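Local atomic coordinates of UDP-N-acetylglucosamine--peptide N-acetylglucosaminyltransferase stabilizing protein GtfB (PDB entry 5E9T), a protein that forms a heterotetramer with GtfA that adds the first GlcNAc sugars to the serine-rich adhesin GspB, acting as its substrate-binding subunit. Residues B[214-219]-B[241-246]; B[196-201]-B[220-225]. One frame throughout, in Å; residues are numbered along the deposited sequence.

Overall arrangement
Running from the N terminus, the chain passes strand 194-196, helix 201-207, strand 216-219, helix 230-237 and strand 243-247, a succession of parallel strands joined through helices, as in a Rossmann-like domain. Contact 2 (196-201 with 220-225) closes a loop around helix 201-207 and strand 216-219 by bringing together the turns that leave two adjacent strands at their C-terminal ends. Contact 1 (214-219 with 241-246) closes the next loop, around helix 230-237, by pairing strands. The two closures cross, since 214-219 falls inside the first loop and 220-225 inside the second. Their centres lie about 13 Å apart, and Phe196 joins them by pairing with strand 216-219.

Contact 1 (B[214-219]-B[241-246]); sequences GQDILF and LRTQTI
Asp216 and Arg242 meet in a side-on salt bridge toward the N-terminal side of two neighbouring parallel strands, 216-219 and 243-247. Arg242 NE approaches Asp216 OD2 at 2.6 Å, while NH2 of the same guanidinium reaches OD1 of the same carboxylate. Both oxygens are met on their syn sides, and the two flat groups are only 23° from coplanar, the geometry of a bidentate ion pair. Arginine suits the place because its chain can bend: chi3 of 45° turns NE out of the otherwise extended run of carbons. Asp216 carries CG beside its own backbone N, anti to the carbonyl carbon (chi1 -45°), which sets it on the side of the guanidinium. Gly214 O lies over one face of the guanidinium, offset toward its rim.

The backbone holds the same end together: Asp216 N donates to Arg242 O at 2.8 Å. Farther on, Leu218 N bonds to Thr245 O at 3.1 Å.

Small and branched side chains fill the rest. Thr243 sets its methyl CG2 against Asp216 CB, 3.3 Å away, an apolar contact that a beta-branched residue makes close to its own backbone. Ile217 lies alongside Thr245 and points the same way, with CG2 of Ile217 3.7 Å from Thr245 CB. On the face shared with Asp216 and Thr243, Leu218 CD2 and Ile246 CG2 touch more loosely at 4.3 Å, and Ile246 also packs on helix 230-237, completing the beta-alpha-beta unit.

The carboxylate has further partners in Ser206 OG and the backbone N of Ile194, and Arg242 NH2 also donates to Leu191 O. Such a buried pair, with each charge facing its opposite, would be expected to favour the ionised state of both groups, the cost of burial being offset by pairing and the further hydrogen bonds.

Contact 2 (B[196-201]-B[220-225]); sequences FNSLAY and WQEPLY
Leu199 and Trp220 make the apolar part of this meeting between two loops. CD1 of Leu199 comes to 3.6 Å from Trp220 CZ3, and CG of the same leucine lies almost as near to that atom, so a branch point and one methyl share the benzene end of the indole. The two side chains cross at about a right angle. Trp220 leaves its backbone pointing away from 196-201; tryptophan suits the place because its long side chain carries the benzene ring back to Leu199. The backbone N of Glu222 lies over one face of the indole, toward its rim.

Polar contacts are slighter. Ser198 OG donates a weak hydrogen bond to Glu222 OE2 at 3.5 Å, and accepts another weak one from Ala200 N. Serine suits this place because its single hydroxyl can serve both neighbours; OG stands anti to the backbone N (chi1 178°), which holds it toward the following residues, where Ala200 N donates to it.

Gln221 sets its amide oxygen OE1 against the CB of Asn197, 3.2 Å away, with the amide planes 61° apart. Each amide finds partners beyond the two loops: Gln221 NE2 bonds to Tyr274 OH and Glu11 O, and Asn197 OD1 accepts from Asp6 N.

These are neighbouring beta-to-alpha loops at the C-terminal edge of a parallel alpha/beta sheet, following strands 194-196 and 216-219 and leading into helices 201-207 and 230-237; Ala200 is the N-cap residue of the former. Leu199 also packs on Leu218 of strand 216-219, while Asn197 and Gln221 both lie against Leu15 of helix 10-21.

Contact 1 (B[214-219]-B[241-246])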
ATOM      1  N   GLY B 214     -25.250 -50.197 -21.078  1.00 86.41           N
ATOM      2  CA  GLY B 214     -23.919 -50.196 -21.649  1.00 76.31           C
ATOM      3  C   GLY B 214     -22.954 -50.562 -20.552  1.00 74.60           C
ATOM      4  O   GLY B 214     -23.292 -50.544 -19.369  1.00 84.19           O
ATOM      5  N   GLN B 215     -21.732 -50.904 -20.937  1.00 68.18           N
ATOM      6  CA  GLN B 215     -20.755 -51.171 -19.893  1.00 71.17           C
ATOM      7  C   GLN B 215     -19.447 -50.455 -20.166  1.00 69.88           C
ATOM      8  O   GLN B 215     -18.991 -50.347 -21.309  1.00 62.86           O
ATOM      9  CB  GLN B 215     -20.504 -52.669 -19.658  1.00 73.48           C
ATOM     10  CG  GLN B 215     -19.713 -53.390 -20.708  1.00 76.30           C
ATOM     11  CD  GLN B 215     -20.607 -54.188 -21.621  1.00 81.82           C
ATOM     12  OE1 GLN B 215     -21.668 -53.719 -22.031  1.00 85.33           O
ATOM     13  NE2 GLN B 215     -20.202 -55.415 -21.920  1.00 81.91           N
ATOM     14  N   ASP B 216     -18.858 -49.976 -19.081  1.00 70.03           N
ATOM     15  CA  ASP B 216     -17.768 -49.027 -19.096  1.00 63.11           C
ATOM     16  C   ASP B 216     -16.576 -49.628 -18.367  1.00 57.75           C
ATOM     17  O   ASP B 216     -16.719 -50.526 -17.535  1.00 59.97           O
ATOM     18  CB  ASP B 216     -18.207 -47.716 -18.436  1.00 66.64           C
ATOM     19  CG  ASP B 216     -19.575 -47.258 -18.894  1.00 72.59           C
ATOM     20  OD1 ASP B 216     -19.840 -47.320 -20.109  1.00 74.89           O
ATOM     21  OD2 ASP B 216     -20.383 -46.837 -18.039  1.00 74.76           O
ATOM     22  N   ILE B 217     -15.389 -49.136 -18.693  1.00 55.94           N
ATOM     23  CA  ILE B 217     -14.159 -49.626 -18.094  1.00 55.60           C
ATOM     24  C   ILE B 217     -13.469 -48.476 -17.382  1.00 59.54           C
ATOM     25  O   ILE B 217     -13.439 -47.345 -17.881  1.00 63.05           O
ATOM     26  CB  ILE B 217     -13.218 -50.257 -19.137  1.00 50.21           C
ATOM     27  CG1 ILE B 217     -14.017 -51.057 -20.145  1.00 44.82           C
ATOM     28  CG2 ILE B 217     -12.179 -51.141 -18.464  1.00 48.70           C
ATOM     29  CD1 ILE B 217     -13.160 -51.637 -21.163  1.00 44.41           C
ATOM     30  N   LEU B 218     -12.917 -48.773 -16.213  1.00 59.18           N
ATOM     31  CA  LEU B 218     -12.110 -47.825 -15.461  1.00 61.22           C
ATOM     32  C   LEU B 218     -10.663 -48.287 -15.513  1.00 64.33           C
ATOM     33  O   LEU B 218     -10.345 -49.396 -15.070  1.00 69.81           O
ATOM     34  CB  LEU B 218     -12.580 -47.710 -14.013  1.00 56.45           C
ATOM     35  CG  LEU B 218     -11.501 -47.227 -13.051  1.00 57.69           C
ATOM     36  CD1 LEU B 218     -11.096 -45.769 -13.318  1.00 62.38           C
ATOM     37  CD2 LEU B 218     -11.965 -47.408 -11.619  1.00 54.61           C
ATOM     38  N   PHE B 219      -9.794 -47.437 -16.045  1.00 57.50           N
ATOM     39  CA  PHE B 219      -8.362 -47.691 -16.012  1.00 52.67           C
ATOM     40  C   PHE B 219      -7.826 -46.998 -14.772  1.00 51.04           C
ATOM     41  O   PHE B 219      -7.734 -45.768 -14.734  1.00 56.98           O
ATOM     42  CB  PHE B 219      -7.674 -47.163 -17.265  1.00 57.71           C
ATOM     43  CG  PHE B 219      -8.220 -47.722 -18.540  1.00 55.59           C
ATOM     44  CD1 PHE B 219      -9.493 -47.392 -18.966  1.00 53.68           C
ATOM     45  CD2 PHE B 219      -7.450 -48.559 -19.325  1.00 54.47           C
ATOM     46  CE1 PHE B 219      -9.993 -47.896 -20.130  1.00 53.49           C
ATOM     47  CE2 PHE B 219      -7.946 -49.064 -20.505  1.00 51.22           C
ATOM     48  CZ  PHE B 219      -9.222 -48.732 -20.907  1.00 53.30           C
ATOM     49  N   LEU B 241     -23.818 -51.960 -11.830  1.00 93.06           N
ATOM     50  CA  LEU B 241     -23.275 -50.700 -12.322  1.00 83.10           C
ATOM     51  C   LEU B 241     -22.735 -50.859 -13.739  1.00 80.76           C
ATOM     52  O   LEU B 241     -22.324 -51.946 -14.156  1.00 86.65           O
ATOM     53  CB  LEU B 241     -22.179 -50.190 -11.388  1.00 79.06           C
ATOM     54  CG  LEU B 241     -22.638 -49.779  -9.985  1.00 76.98           C
ATOM     55  CD1 LEU B 241     -21.444 -49.418  -9.116  1.00 69.88           C
ATOM     56  CD2 LEU B 241     -23.627 -48.621 -10.053  1.00 81.36           C
ATOM     57  N   ARG B 242     -22.742 -49.753 -14.488  1.00 74.93           N
ATOM     58  CA  ARG B 242     -22.307 -49.807 -15.879  1.00 67.37           C
ATOM     59  C   ARG B 242     -20.864 -50.272 -16.000  1.00 69.58           C
ATOM     60  O   ARG B 242     -20.507 -50.937 -16.976  1.00 70.79           O
ATOM     61  CB  ARG B 242     -22.484 -48.444 -16.547  1.00 59.89           C
ATOM     62  CG  ARG B 242     -23.917 -48.117 -16.912  1.00 58.84           C
ATOM     63  CD  ARG B 242     -23.978 -46.793 -17.642  1.00 60.80           C
ATOM     64  NE  ARG B 242     -22.939 -46.698 -18.662  1.00 60.32           N
ATOM     65  CZ  ARG B 242     -23.175 -46.449 -19.946  1.00 59.60           C
ATOM     66  NH1 ARG B 242     -24.415 -46.255 -20.365  1.00 58.44           N
ATOM     67  NH2 ARG B 242     -22.168 -46.382 -20.808  1.00 58.57           N
ATOM     68  N   THR B 243     -20.028 -49.965 -15.021  1.00 72.55           N
ATOM     69  CA  THR B 243     -18.627 -50.368 -15.035  1.00 71.62           C
ATOM     70  C   THR B 243     -18.456 -51.566 -14.109  1.00 74.62           C
ATOM     71  O   THR B 243     -18.659 -51.453 -12.896  1.00 69.13           O
ATOM     72  CB  THR B 243     -17.733 -49.202 -14.622  1.00 65.72           C
ATOM     73  OG1 THR B 243     -17.696 -49.089 -13.194  1.00 64.35           O
ATOM     74  CG2 THR B 243     -18.302 -47.948 -15.176  1.00 61.33           C
ATOM     75  N   GLN B 244     -18.208 -52.736 -14.701  1.00 81.42           N
ATOM     76  CA  GLN B 244     -17.803 -53.939 -13.979  1.00 79.12           C
ATOM     77  C   GLN B 244     -16.321 -54.287 -14.132  1.00 75.93           C
ATOM     78  O   GLN B 244     -15.904 -55.367 -13.695  1.00 75.17           O
ATOM     79  CB  GLN B 244     -18.688 -55.116 -14.390  1.00 78.29           C
ATOM     80  CG  GLN B 244     -20.069 -55.039 -13.749  1.00 78.26           C
ATOM     81  CD  GLN B 244     -20.090 -55.637 -12.354  1.00 85.19           C
ATOM     82  OE1 GLN B 244     -19.469 -56.666 -12.104  1.00 91.35           O
ATOM     83  NE2 GLN B 244     -20.782 -54.976 -11.434  1.00 85.52           N
ATOM     84  N   THR B 245     -15.522 -53.432 -14.774  1.00 77.99           N
ATOM     85  CA  THR B 245     -14.163 -53.783 -15.176  1.00 79.48           C
ATOM     86  C   THR B 245     -13.161 -52.769 -14.642  1.00 80.25           C
ATOM     87  O   THR B 245     -13.332 -51.563 -14.842  1.00 83.05           O
ATOM     88  CB  THR B 245     -14.068 -53.850 -16.701  1.00 76.25           C
ATOM     89  OG1 THR B 245     -15.224 -54.521 -17.217  1.00 73.47           O
ATOM     90  CG2 THR B 245     -12.815 -54.594 -17.123  1.00 73.01           C
ATOM     91  N   ILE B 246     -12.113 -53.251 -13.974  1.00 76.80           N
ATOM     92  CA  ILE B 246     -11.053 -52.378 -13.473  1.00 74.63           C
ATOM     93  C   ILE B 246      -9.734 -52.822 -14.093  1.00 75.34           C
ATOM     94  O   ILE B 246      -9.142 -53.824 -13.680  1.00 80.78           O
ATOM     95  CB  ILE B 246     -10.978 -52.387 -11.944  1.00 72.38           C
ATOM     96  CG1 ILE B 246     -12.381 -52.217 -11.366  1.00 66.56           C
ATOM     97  CG2 ILE B 246     -10.083 -51.261 -11.450  1.00 79.63           C
ATOM     98  CD1 ILE B 246     -12.446 -52.397  -9.884  1.00 68.80           C
TER

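Contact 2 (B[196-201]-B[220-225])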
ATOM      1  N   PHE B 196     -12.765 -44.508 -18.582  1.00 57.86           N
ATOM      2  CA  PHE B 196     -12.389 -43.387 -17.741  1.00 55.98           C
ATOM      3  C   PHE B 196     -11.256 -43.802 -16.816  1.00 54.94           C
ATOM      4  O   PHE B 196     -11.057 -44.986 -16.530  1.00 50.06           O
ATOM      5  CB  PHE B 196     -13.587 -42.862 -16.942  1.00 54.19           C
ATOM      6  CG  PHE B 196     -14.294 -43.908 -16.150  1.00 49.55           C
ATOM      7  CD1 PHE B 196     -15.271 -44.693 -16.734  1.00 50.84           C
ATOM      8  CD2 PHE B 196     -13.996 -44.093 -14.813  1.00 47.51           C
ATOM      9  CE1 PHE B 196     -15.927 -45.650 -16.000  1.00 57.60           C
ATOM     10  CE2 PHE B 196     -14.653 -45.047 -14.072  1.00 52.82           C
ATOM     11  CZ  PHE B 196     -15.617 -45.829 -14.665  1.00 58.40           C
ATOM     12  N   ASN B 197     -10.473 -42.806 -16.401  1.00 60.21           N
ATOM     13  CA  ASN B 197      -9.239 -43.025 -15.658  1.00 62.27           C
ATOM     14  C   ASN B 197      -9.303 -42.774 -14.151  1.00 61.19           C
ATOM     15  O   ASN B 197      -8.262 -42.888 -13.495  1.00 62.44           O
ATOM     16  CB  ASN B 197      -8.120 -42.172 -16.262  1.00 65.14           C
ATOM     17  CG  ASN B 197      -8.437 -40.704 -16.219  1.00 73.13           C
ATOM     18  OD1 ASN B 197      -9.601 -40.317 -16.262  1.00 76.46           O
ATOM     19  ND2 ASN B 197      -7.405 -39.873 -16.141  1.00 78.04           N
ATOM     20  N   SER B 198     -10.446 -42.398 -13.566  1.00 60.91           N
ATOM     21  CA  SER B 198     -10.422 -42.129 -12.130  1.00 63.43           C
ATOM     22  C   SER B 198     -11.780 -42.356 -11.475  1.00 63.62           C
ATOM     23  O   SER B 198     -12.791 -42.601 -12.138  1.00 68.70           O
ATOM     24  CB  SER B 198      -9.951 -40.699 -11.840  1.00 63.27           C
ATOM     25  OG  SER B 198      -9.972 -40.433 -10.449  1.00 61.58           O
ATOM     26  N   LEU B 199     -11.777 -42.239 -10.144  1.00 57.40           N
ATOM     27  CA  LEU B 199     -12.942 -42.428  -9.288  1.00 59.38           C
ATOM     28  C   LEU B 199     -13.626 -41.116  -8.924  1.00 62.34           C
ATOM     29  O   LEU B 199     -14.525 -41.105  -8.076  1.00 64.13           O
ATOM     30  CB  LEU B 199     -12.547 -43.203  -8.031  1.00 60.26           C
ATOM     31  CG  LEU B 199     -12.196 -44.649  -8.391  1.00 58.30           C
ATOM     32  CD1 LEU B 199     -11.847 -45.477  -7.166  1.00 62.88           C
ATOM     33  CD2 LEU B 199     -13.350 -45.273  -9.159  1.00 55.00           C
ATOM     34  N   ALA B 200     -13.192 -40.011  -9.523  1.00 60.97           N
ATOM     35  CA  ALA B 200     -13.842 -38.712  -9.417  1.00 53.35           C
ATOM     36  C   ALA B 200     -15.035 -38.654 -10.364  1.00 50.15           C
ATOM     37  O   ALA B 200     -15.592 -39.695 -10.728  1.00 49.86           O
ATOM     38  CB  ALA B 200     -12.853 -37.583  -9.708  1.00 52.24           C
ATOM     39  N   TYR B 201     -15.470 -37.437 -10.703  1.00 51.52           N
ATOM     40  CA  TYR B 201     -16.676 -37.228 -11.507  1.00 53.09           C
ATOM     41  C   TYR B 201     -16.743 -38.145 -12.726  1.00 50.97           C
ATOM     42  O   TYR B 201     -17.828 -38.607 -13.103  1.00 56.04           O
ATOM     43  CB  TYR B 201     -16.734 -35.761 -11.928  1.00 57.10           C
ATOM     44  CG  TYR B 201     -16.340 -34.851 -10.791  1.00 62.07           C
ATOM     45  CD1 TYR B 201     -17.159 -34.715  -9.678  1.00 62.02           C
ATOM     46  CD2 TYR B 201     -15.135 -34.163 -10.807  1.00 69.11           C
ATOM     47  CE1 TYR B 201     -16.801 -33.904  -8.626  1.00 63.14           C
ATOM     48  CE2 TYR B 201     -14.768 -33.347  -9.757  1.00 71.40           C
ATOM     49  CZ  TYR B 201     -15.605 -33.222  -8.669  1.00 64.86           C
ATOM     50  OH  TYR B 201     -15.246 -32.410  -7.619  1.00 59.96           O
ATOM     51  N   TRP B 220      -7.453 -47.781 -13.770  1.00 49.95           N
ATOM     52  CA  TRP B 220      -7.067 -47.225 -12.482  1.00 57.50           C
ATOM     53  C   TRP B 220      -5.561 -47.010 -12.484  1.00 65.59           C
ATOM     54  O   TRP B 220      -4.786 -47.971 -12.534  1.00 65.40           O
ATOM     55  CB  TRP B 220      -7.494 -48.138 -11.341  1.00 57.55           C
ATOM     56  CG  TRP B 220      -6.875 -47.700 -10.079  1.00 56.63           C
ATOM     57  CD1 TRP B 220      -5.752 -48.204  -9.510  1.00 57.17           C
ATOM     58  CD2 TRP B 220      -7.308 -46.624  -9.237  1.00 57.36           C
ATOM     59  NE1 TRP B 220      -5.459 -47.518  -8.365  1.00 56.80           N
ATOM     60  CE2 TRP B 220      -6.404 -46.551  -8.164  1.00 58.00           C
ATOM     61  CE3 TRP B 220      -8.379 -45.727  -9.280  1.00 60.04           C
ATOM     62  CZ2 TRP B 220      -6.533 -45.619  -7.139  1.00 60.15           C
ATOM     63  CZ3 TRP B 220      -8.505 -44.797  -8.262  1.00 61.92           C
ATOM     64  CH2 TRP B 220      -7.586 -44.751  -7.206  1.00 62.05           C
ATOM     65  N   GLN B 221      -5.149 -45.743 -12.485  1.00 68.75           N
ATOM     66  CA  GLN B 221      -3.749 -45.383 -12.626  1.00 65.33           C
ATOM     67  C   GLN B 221      -3.053 -44.933 -11.344  1.00 67.68           C
ATOM     68  O   GLN B 221      -1.841 -44.696 -11.381  1.00 67.01           O
ATOM     69  CB  GLN B 221      -3.628 -44.297 -13.700  1.00 61.05           C
ATOM     70  CG  GLN B 221      -4.576 -44.575 -14.859  1.00 59.88           C
ATOM     71  CD  GLN B 221      -4.258 -43.779 -16.101  1.00 60.52           C
ATOM     72  OE1 GLN B 221      -4.969 -42.833 -16.443  1.00 64.41           O
ATOM     73  NE2 GLN B 221      -3.194 -44.166 -16.794  1.00 56.03           N
ATOM     74  N   GLU B 222      -3.752 -44.815 -10.221  1.00 72.00           N
ATOM     75  CA  GLU B 222      -3.147 -44.234  -9.027  1.00 74.97           C
ATOM     76  C   GLU B 222      -2.535 -45.321  -8.152  1.00 78.76           C
ATOM     77  O   GLU B 222      -2.705 -46.517  -8.407  1.00 78.27           O
ATOM     78  CB  GLU B 222      -4.201 -43.424  -8.268  1.00 70.35           C
ATOM     79  CG  GLU B 222      -4.579 -42.117  -8.950  1.00 71.52           C
ATOM     80  CD  GLU B 222      -6.042 -41.758  -8.773  1.00 79.07           C
ATOM     81  OE1 GLU B 222      -6.507 -41.685  -7.615  1.00 85.44           O
ATOM     82  OE2 GLU B 222      -6.729 -41.552  -9.796  1.00 80.57           O
ATOM     83  N   PRO B 223      -1.813 -44.944  -7.095  1.00 82.13           N
ATOM     84  CA  PRO B 223      -1.241 -45.958  -6.196  1.00 82.85           C
ATOM     85  C   PRO B 223      -2.291 -46.615  -5.310  1.00 89.92           C
ATOM     86  O   PRO B 223      -3.415 -46.130  -5.155  1.00 89.85           O
ATOM     87  CB  PRO B 223      -0.235 -45.161  -5.356  1.00 73.67           C
ATOM     88  CG  PRO B 223       0.135 -44.009  -6.212  1.00 73.71           C
ATOM     89  CD  PRO B 223      -1.125 -43.648  -6.946  1.00 79.74           C
ATOM     90  N   LEU B 224      -1.900 -47.755  -4.731  1.00 94.20           N
ATOM     91  CA  LEU B 224      -2.700 -48.452  -3.730  1.00 91.15           C
ATOM     92  C   LEU B 224      -1.873 -48.722  -2.485  1.00 90.69           C
ATOM     93  O   LEU B 224      -0.649 -48.864  -2.540  1.00 90.98           O
ATOM     94  CB  LEU B 224      -3.262 -49.783  -4.232  1.00 89.43           C
ATOM     95  CG  LEU B 224      -4.686 -49.690  -4.755  1.00 89.03           C
ATOM     96  CD1 LEU B 224      -4.596 -49.094  -6.094  1.00 90.02           C
ATOM     97  CD2 LEU B 224      -5.300 -51.050  -4.847  1.00 89.28           C
ATOM     98  N   TYR B 225      -2.589 -48.877  -1.379  1.00 95.07           N
ATOM     99  CA  TYR B 225      -2.065 -48.836  -0.019  1.00100.44           C
ATOM    100  C   TYR B 225      -2.864 -49.837   0.812  1.00102.84           C
ATOM    101  O   TYR B 225      -3.407 -50.808   0.274  1.00103.36           O
ATOM    102  CB  TYR B 225      -2.111 -47.406   0.550  1.00 99.28           C
ATOM    103  CG  TYR B 225      -1.194 -46.429  -0.153  1.00 95.07           C
ATOM    104  CD1 TYR B 225       0.036 -46.832  -0.652  1.00 96.44           C
ATOM    105  CD2 TYR B 225      -1.563 -45.102  -0.322  1.00 90.21           C
ATOM    106  CE1 TYR B 225       0.869 -45.950  -1.308  1.00 95.44           C
ATOM    107  CE2 TYR B 225      -0.734 -44.207  -0.970  1.00 89.26           C
ATOM    108  CZ  TYR B 225       0.481 -44.637  -1.460  1.00 91.83           C
ATOM    109  OH  TYR B 225       1.310 -43.752  -2.107  1.00 92.18           O
TER